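Local coordinates for adenylation domain (Streptomyces sp., PDB 5N9X), which is an adenylation domain of the ANL superfamily of AMP-binding enzymes and binds ATP and threonine, at residues Asn309-His323 with Asp334-His346. Residues are numbered along the deposited sequence; the frame is centred on the assembly and turned at random.
Sequences NMYGITETTVHATFH and DSVIGRPLPGFTH. With ATP (adenosine-5'-triphosphate), chain D; THR (threonine), chain C.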
loop_
_atom_site.group_PDB
_atom_site.type_symbol
_atom_site.label_atom_id
_atom_site.label_comp_id
_atom_site.label_asym_id
_atom_site.label_seq_id
_atom_site.Cartn_x
_atom_site.Cartn_y
_atom_site.Cartn_z
ATOM N N ASN A 309 -11.891 -6.821 -0.269
ATOM C CA ASN A 309 -10.825 -6.549 -1.198
ATOM C C ASN A 309 -10.946 -5.090 -1.534
ATOM O O ASN A 309 -12.041 -4.618 -1.776
ATOM C CB ASN A 309 -10.898 -7.423 -2.459
ATOM C CG ASN A 309 -9.733 -7.158 -3.382
ATOM O OD1 ASN A 309 -8.754 -6.540 -2.965
ATOM N ND2 ASN A 309 -9.817 -7.621 -4.627
ATOM N N MET A 310 -9.845 -4.356 -1.490
ATOM C CA MET A 310 -9.890 -2.949 -1.905
ATOM C C MET A 310 -8.856 -2.671 -2.985
ATOM O O MET A 310 -7.661 -2.844 -2.750
ATOM C CB MET A 310 -9.684 -2.000 -0.713
ATOM C CG MET A 310 -10.776 -2.093 0.343
ATOM S SD MET A 310 -10.716 -0.881 1.697
ATOM C CE MET A 310 -11.715 0.455 0.986
ATOM N N TYR A 311 -9.323 -2.276 -4.165
ATOM C CA TYR A 311 -8.402 -1.800 -5.195
ATOM C C TYR A 311 -8.013 -0.402 -4.792
ATOM O O TYR A 311 -8.869 0.373 -4.320
ATOM C CB TYR A 311 -9.024 -1.814 -6.605
ATOM C CG TYR A 311 -8.230 -1.023 -7.639
ATOM C CD1 TYR A 311 -7.201 -1.620 -8.349
ATOM C CD2 TYR A 311 -8.522 0.305 -7.920
ATOM C CE1 TYR A 311 -6.479 -0.916 -9.286
ATOM C CE2 TYR A 311 -7.808 1.016 -8.853
ATOM C CZ TYR A 311 -6.786 0.404 -9.528
ATOM O OH TYR A 311 -6.072 1.108 -10.450
ATOM N N GLY A 312 -6.737 -0.074 -4.972
ATOM C CA GLY A 312 -6.244 1.239 -4.604
ATOM C C GLY A 312 -4.936 1.552 -5.294
ATOM O O GLY A 312 -4.225 0.648 -5.746
ATOM N N ILE A 313 -4.632 2.843 -5.377
ATOM C CA ILE A 313 -3.375 3.366 -5.890
ATOM C C ILE A 313 -2.988 4.554 -5.057
ATOM O O ILE A 313 -3.874 5.235 -4.516
ATOM C CB ILE A 313 -3.485 3.818 -7.360
ATOM C CG1 ILE A 313 -4.919 4.231 -7.652
ATOM C CG2 ILE A 313 -3.014 2.757 -8.312
ATOM C CD1 ILE A 313 -5.177 4.549 -9.066
ATOM N N THR A 314 -1.690 4.834 -4.966
ATOM C CA THR A 314 -1.216 5.915 -4.115
ATOM C C THR A 314 -1.726 7.271 -4.627
ATOM O O THR A 314 -1.985 8.199 -3.839
ATOM C CB THR A 314 0.336 5.920 -4.012
ATOM O OG1 THR A 314 0.790 4.710 -3.383
ATOM C CG2 THR A 314 0.826 7.126 -3.221
ATOM N N GLU A 315 -1.918 7.358 -5.944
ATOM C CA GLU A 315 -2.367 8.591 -6.573
ATOM C C GLU A 315 -3.804 8.981 -6.239
ATOM O O GLU A 315 -4.209 10.110 -6.474
ATOM C CB GLU A 315 -2.178 8.498 -8.102
ATOM C CG GLU A 315 -0.705 8.511 -8.576
ATOM C CD GLU A 315 -0.020 7.147 -8.567
ATOM O OE1 GLU A 315 -0.534 6.170 -7.971
ATOM O OE2 GLU A 315 1.063 7.061 -9.164
ATOM N N THR A 316 -4.579 8.067 -5.681
ATOM C CA THR A 316 -5.955 8.398 -5.315
ATOM C C THR A 316 -6.232 8.072 -3.847
ATOM O O THR A 316 -7.375 7.787 -3.454
ATOM C CB THR A 316 -6.984 7.681 -6.252
ATOM O OG1 THR A 316 -6.934 6.265 -6.064
ATOM C CG2 THR A 316 -6.707 8.005 -7.705
ATOM N N THR A 317 -5.154 8.093 -3.068
ATOM C CA THR A 317 -5.147 7.999 -1.607
ATOM C C THR A 317 -5.567 6.628 -1.050
ATOM O O THR A 317 -6.666 6.469 -0.542
ATOM C CB THR A 317 -6.026 9.120 -0.962
ATOM O OG1 THR A 317 -5.852 10.350 -1.680
ATOM C CG2 THR A 317 -5.662 9.330 0.527
ATOM N N VAL A 318 -4.633 5.680 -1.092
ATOM C CA VAL A 318 -4.756 4.358 -0.478
ATOM C C VAL A 318 -5.780 3.390 -1.106
ATOM O O VAL A 318 -5.378 2.339 -1.608
ATOM C CB VAL A 318 -5.057 4.454 1.041
ATOM C CG1 VAL A 318 -4.664 3.151 1.710
ATOM C CG2 VAL A 318 -4.283 5.630 1.688
ATOM N N HIS A 319 -7.073 3.721 -1.062
ATOM C CA HIS A 319 -8.134 2.862 -1.619
ATOM C C HIS A 319 -9.055 3.578 -2.593
ATOM O O HIS A 319 -9.361 4.755 -2.413
ATOM C CB HIS A 319 -9.010 2.244 -0.503
ATOM C CG HIS A 319 -8.235 1.668 0.642
ATOM N ND1 HIS A 319 -7.389 0.596 0.491
ATOM C CD2 HIS A 319 -8.190 2.011 1.953
ATOM C CE1 HIS A 319 -6.846 0.304 1.665
ATOM N NE2 HIS A 319 -7.314 1.146 2.566
ATOM N N ALA A 320 -9.539 2.844 -3.593
ATOM C CA ALA A 320 -10.422 3.422 -4.595
ATOM C C ALA A 320 -11.709 2.606 -4.784
ATOM O O ALA A 320 -12.662 3.078 -5.436
ATOM C CB ALA A 320 -9.695 3.549 -5.913
ATOM N N THR A 321 -11.732 1.378 -4.265
ATOM C CA THR A 321 -12.925 0.525 -4.365
ATOM C C THR A 321 -13.138 -0.284 -3.094
ATOM O O THR A 321 -12.302 -0.266 -2.191
ATOM C CB THR A 321 -12.868 -0.468 -5.565
ATOM O OG1 THR A 321 -12.018 -1.574 -5.255
ATOM C CG2 THR A 321 -12.372 0.205 -6.829
ATOM N N PHE A 322 -14.251 -1.016 -3.062
ATOM C CA PHE A 322 -14.677 -1.827 -1.924
ATOM C C PHE A 322 -15.481 -3.012 -2.446
ATOM O O PHE A 322 -16.415 -2.868 -3.253
ATOM C CB PHE A 322 -15.510 -0.984 -0.938
ATOM C CG PHE A 322 -16.070 -1.749 0.260
ATOM C CD1 PHE A 322 -17.180 -2.598 0.132
ATOM C CD2 PHE A 322 -15.529 -1.548 1.537
ATOM C CE1 PHE A 322 -17.716 -3.280 1.254
ATOM C CE2 PHE A 322 -16.057 -2.204 2.663
ATOM C CZ PHE A 322 -17.157 -3.080 2.522
ATOM N N HIS A 323 -15.125 -4.193 -1.977
ATOM C CA HIS A 323 -15.904 -5.363 -2.287
ATOM C C HIS A 323 -15.817 -6.351 -1.143
ATOM O O HIS A 323 -14.735 -6.883 -0.855
ATOM C CB HIS A 323 -15.435 -6.029 -3.575
ATOM C CG HIS A 323 -16.184 -7.282 -3.894
ATOM N ND1 HIS A 323 -17.518 -7.283 -4.252
ATOM C CD2 HIS A 323 -15.796 -8.578 -3.884
ATOM C CE1 HIS A 323 -17.906 -8.525 -4.477
ATOM N NE2 HIS A 323 -16.884 -9.330 -4.255
ATOM N N ASP A 334 -12.358 -15.248 -10.785
ATOM C CA ASP A 334 -12.358 -13.820 -11.060
ATOM C C ASP A 334 -11.987 -12.974 -9.834
ATOM O O ASP A 334 -12.341 -13.290 -8.685
ATOM C CB ASP A 334 -13.722 -13.389 -11.613
ATOM C CG ASP A 334 -13.805 -13.520 -13.136
ATOM O OD1 ASP A 334 -13.096 -12.751 -13.823
ATOM O OD2 ASP A 334 -14.572 -14.377 -13.641
ATOM N N SER A 335 -11.259 -11.893 -10.105
ATOM C CA SER A 335 -10.846 -10.934 -9.087
ATOM C C SER A 335 -11.792 -9.741 -8.987
ATOM O O SER A 335 -11.613 -8.732 -9.685
ATOM C CB SER A 335 -9.435 -10.438 -9.390
ATOM O OG SER A 335 -8.874 -9.826 -8.246
ATOM N N VAL A 336 -12.788 -9.836 -8.118
ATOM C CA VAL A 336 -13.752 -8.742 -7.982
ATOM C C VAL A 336 -13.237 -7.654 -7.030
ATOM O O VAL A 336 -12.893 -7.936 -5.875
ATOM C CB VAL A 336 -15.114 -9.244 -7.486
ATOM C CG1 VAL A 336 -16.183 -8.179 -7.708
ATOM C CG2 VAL A 336 -15.487 -10.528 -8.210
ATOM N N ILE A 337 -13.170 -6.419 -7.534
ATOM C CA ILE A 337 -12.733 -5.285 -6.733
ATOM C C ILE A 337 -13.937 -4.439 -6.367
ATOM O O ILE A 337 -13.844 -3.555 -5.529
ATOM C CB ILE A 337 -11.657 -4.413 -7.459
ATOM C CG1 ILE A 337 -12.237 -3.690 -8.677
ATOM C CG2 ILE A 337 -10.470 -5.256 -7.857
ATOM C CD1 ILE A 337 -11.188 -3.222 -9.658
ATOM N N GLY A 338 -15.072 -4.715 -7.001
ATOM C CA GLY A 338 -16.336 -4.103 -6.594
ATOM C C GLY A 338 -16.648 -2.742 -7.202
ATOM O O GLY A 338 -16.481 -2.559 -8.400
ATOM N N ARG A 339 -17.114 -1.799 -6.384
ATOM C CA ARG A 339 -17.455 -0.443 -6.846
ATOM C C ARG A 339 -16.530 0.642 -6.312
ATOM O O ARG A 339 -16.026 0.524 -5.213
ATOM C CB ARG A 339 -18.891 -0.089 -6.452
ATOM C CG ARG A 339 -19.707 0.526 -7.580
ATOM C CD ARG A 339 -21.197 0.370 -7.346
ATOM N NE ARG A 339 -21.733 -0.707 -8.170
ATOM C CZ ARG A 339 -22.247 -1.832 -7.678
ATOM N NH1 ARG A 339 -22.303 -2.016 -6.363
ATOM N NH2 ARG A 339 -22.708 -2.774 -8.496
ATOM N N PRO A 340 -16.319 1.708 -7.088
ATOM C CA PRO A 340 -15.587 2.877 -6.591
ATOM C C PRO A 340 -16.133 3.396 -5.257
ATOM O O PRO A 340 -17.340 3.336 -5.052
ATOM C CB PRO A 340 -15.794 3.902 -7.706
ATOM C CG PRO A 340 -15.836 3.054 -8.955
ATOM C CD PRO A 340 -16.585 1.801 -8.539
ATOM N N LEU A 341 -15.273 3.871 -4.361
ATOM C CA LEU A 341 -15.761 4.543 -3.145
ATOM C C LEU A 341 -16.663 5.719 -3.487
ATOM O O LEU A 341 -16.473 6.359 -4.520
ATOM C CB LEU A 341 -14.600 5.007 -2.262
ATOM C CG LEU A 341 -13.668 3.854 -1.887
ATOM C CD1 LEU A 341 -12.363 4.315 -1.211
ATOM C CD2 LEU A 341 -14.428 2.851 -0.999
ATOM N N PRO A 342 -17.674 5.975 -2.630
ATOM C CA PRO A 342 -18.644 7.067 -2.800
ATOM C C PRO A 342 -18.072 8.359 -3.387
ATOM O O PRO A 342 -18.716 8.957 -4.249
ATOM C CB PRO A 342 -19.162 7.287 -1.373
ATOM C CG PRO A 342 -19.202 5.899 -0.824
ATOM C CD PRO A 342 -18.062 5.109 -1.502
ATOM N N GLY A 343 -16.897 8.798 -2.982
ATOM C CA GLY A 343 -16.425 10.056 -3.576
ATOM C C GLY A 343 -16.151 10.064 -5.088
ATOM O O GLY A 343 -16.170 11.114 -5.733
ATOM N N PHE A 344 -15.882 8.886 -5.644
ATOM C CA PHE A 344 -15.395 8.744 -7.013
ATOM C C PHE A 344 -16.422 8.727 -8.120
ATOM O O PHE A 344 -17.478 8.098 -8.009
ATOM C CB PHE A 344 -14.598 7.445 -7.145
ATOM C CG PHE A 344 -13.355 7.434 -6.347
ATOM C CD1 PHE A 344 -12.200 8.004 -6.867
ATOM C CD2 PHE A 344 -13.318 6.843 -5.082
ATOM C CE1 PHE A 344 -11.028 8.002 -6.139
ATOM C CE2 PHE A 344 -12.146 6.838 -4.348
ATOM C CZ PHE A 344 -11.000 7.417 -4.876
ATOM N N THR A 345 -16.068 9.366 -9.226
ATOM C CA THR A 345 -16.665 8.984 -10.501
ATOM C C THR A 345 -15.551 8.339 -11.328
ATOM O O THR A 345 -14.368 8.572 -11.081
ATOM C CB THR A 345 -17.310 10.166 -11.244
ATOM O OG1 THR A 345 -16.295 11.055 -11.705
ATOM C CG2 THR A 345 -18.236 10.903 -10.341
ATOM N N HIS A 346 -15.925 7.519 -12.300
ATOM C CA HIS A 346 -14.947 6.746 -13.055
ATOM C C HIS A 346 -15.358 6.494 -14.498
ATOM O O HIS A 346 -16.502 6.712 -14.878
ATOM C CB HIS A 346 -14.699 5.410 -12.354
ATOM C CG HIS A 346 -15.820 4.428 -12.520
ATOM N ND1 HIS A 346 -17.049 4.591 -11.909
ATOM C CD2 HIS A 346 -15.899 3.268 -13.217
ATOM C CE1 HIS A 346 -17.831 3.575 -12.223
ATOM N NE2 HIS A 346 -17.160 2.760 -13.016
HETATM P PG ATP D . 3.205 3.216 -9.192
HETATM O O1G ATP D . 2.358 2.963 -10.434
HETATM O O2G ATP D . 4.603 3.668 -9.484
HETATM O O3G ATP D . 2.569 4.138 -8.167
HETATM P PB ATP D . 2.424 0.895 -7.591
HETATM O O1B ATP D . 1.433 0.390 -8.644
HETATM O O2B ATP D . 3.025 -0.058 -6.608
HETATM O O3B ATP D . 3.491 1.748 -8.483
HETATM P PA ATP D . 0.830 1.933 -5.573
HETATM O O1A ATP D . -0.113 3.113 -5.611
HETATM O O2A ATP D . 1.505 1.592 -4.249
HETATM O O3A ATP D . 1.905 2.143 -6.732
HETATM O "O5'" ATP D . 0.169 0.568 -6.184
HETATM C "C5'" ATP D . -1.123 0.477 -6.785
HETATM C "C4'" ATP D . -1.142 -0.641 -7.830
HETATM O "O4'" ATP D . -1.375 -1.905 -7.229
HETATM C "C3'" ATP D . -2.170 -0.464 -8.933
HETATM O "O3'" ATP D . -1.459 -0.058 -10.098
HETATM C "C2'" ATP D . -2.782 -1.825 -9.149
HETATM O "O2'" ATP D . -2.210 -2.390 -10.326
HETATM C "C1'" ATP D . -2.344 -2.662 -7.967
HETATM N N9 ATP D . -3.490 -2.983 -7.060
HETATM C C8 ATP D . -3.789 -2.329 -5.916
HETATM N N7 ATP D . -4.876 -2.841 -5.294
HETATM C C5 ATP D . -5.297 -3.873 -6.047
HETATM C C6 ATP D . -6.402 -4.852 -5.951
HETATM N N6 ATP D . -7.262 -4.805 -4.915
HETATM N N1 ATP D . -6.520 -5.771 -6.930
HETATM C C2 ATP D . -5.664 -5.776 -7.971
HETATM N N3 ATP D . -4.620 -4.932 -8.133
HETATM C C4 ATP D . -4.387 -3.962 -7.214
HETATM N N THR C . -2.365 2.013 -1.934
HETATM C CA THR C . -1.751 0.686 -1.773
HETATM C C THR C . -1.000 0.403 -3.043
HETATM O O THR C . -0.211 -0.541 -3.243
HETATM C CB THR C . -2.785 -0.440 -1.540
HETATM O OG1 THR C . -3.841 -0.349 -2.519
HETATM C CG2 THR C . -3.361 -0.349 -0.132
HETATM O OXT THR C . -1.273 1.213 -3.918
HETATM O O HOH W 1 -7.993 -7.834 -6.482
#
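Phe322 and Arg339 form an antiparallel hydrogen-bonded pair, Phe322 N reaching Arg339 O at 3.2 Å with only a weak return bond, which joins strands 321-324 and 336-340 as a hairpin; just beyond the strand pairing, Leu341 N gives a hydrogen bond to Ala320 O (2.9 Å) from above the carbonyl plane. Thr321 ties its side chain into the ladder. With OG1 held between its own backbone N and carbonyl carbon (chi1 78°), the hydroxyl donates to Ile337 O at 2.7 Å and accepts from Tyr311 N at 3.0 Å. Ile337 lays CB against Tyr311 CB, 3.8 Å away, and makes with Gly338 a classic beta bulge opposite Leu416 of strand 416-421. Over the His323 ring, Val336 CG1 sits almost on the normal, a CH-pi contact 3.6 Å from the centroid; the imidazole NE2 is hydrogen-bonded to Asp329 OD2. At the other end, Leu341 CD1 presses on His319 O, and the Phe344 ring lies obliquely against Ala320 CA while its edge meets Thr316 O. Asn309 divides its amide: ND2 gives a weak bond to Val336 O and another to a water shared with Ser335 OG, itself hydrogen-bonded to Leu288 O, whereas OD1 weakly accepts from ATP N6. That amino group also donates a hydrogen bond to Met310 O at 2.9 Å. The Thr321 hydroxyl on Tyr311 N and the looser tethers of Asn309 would help hold the residues that meet it.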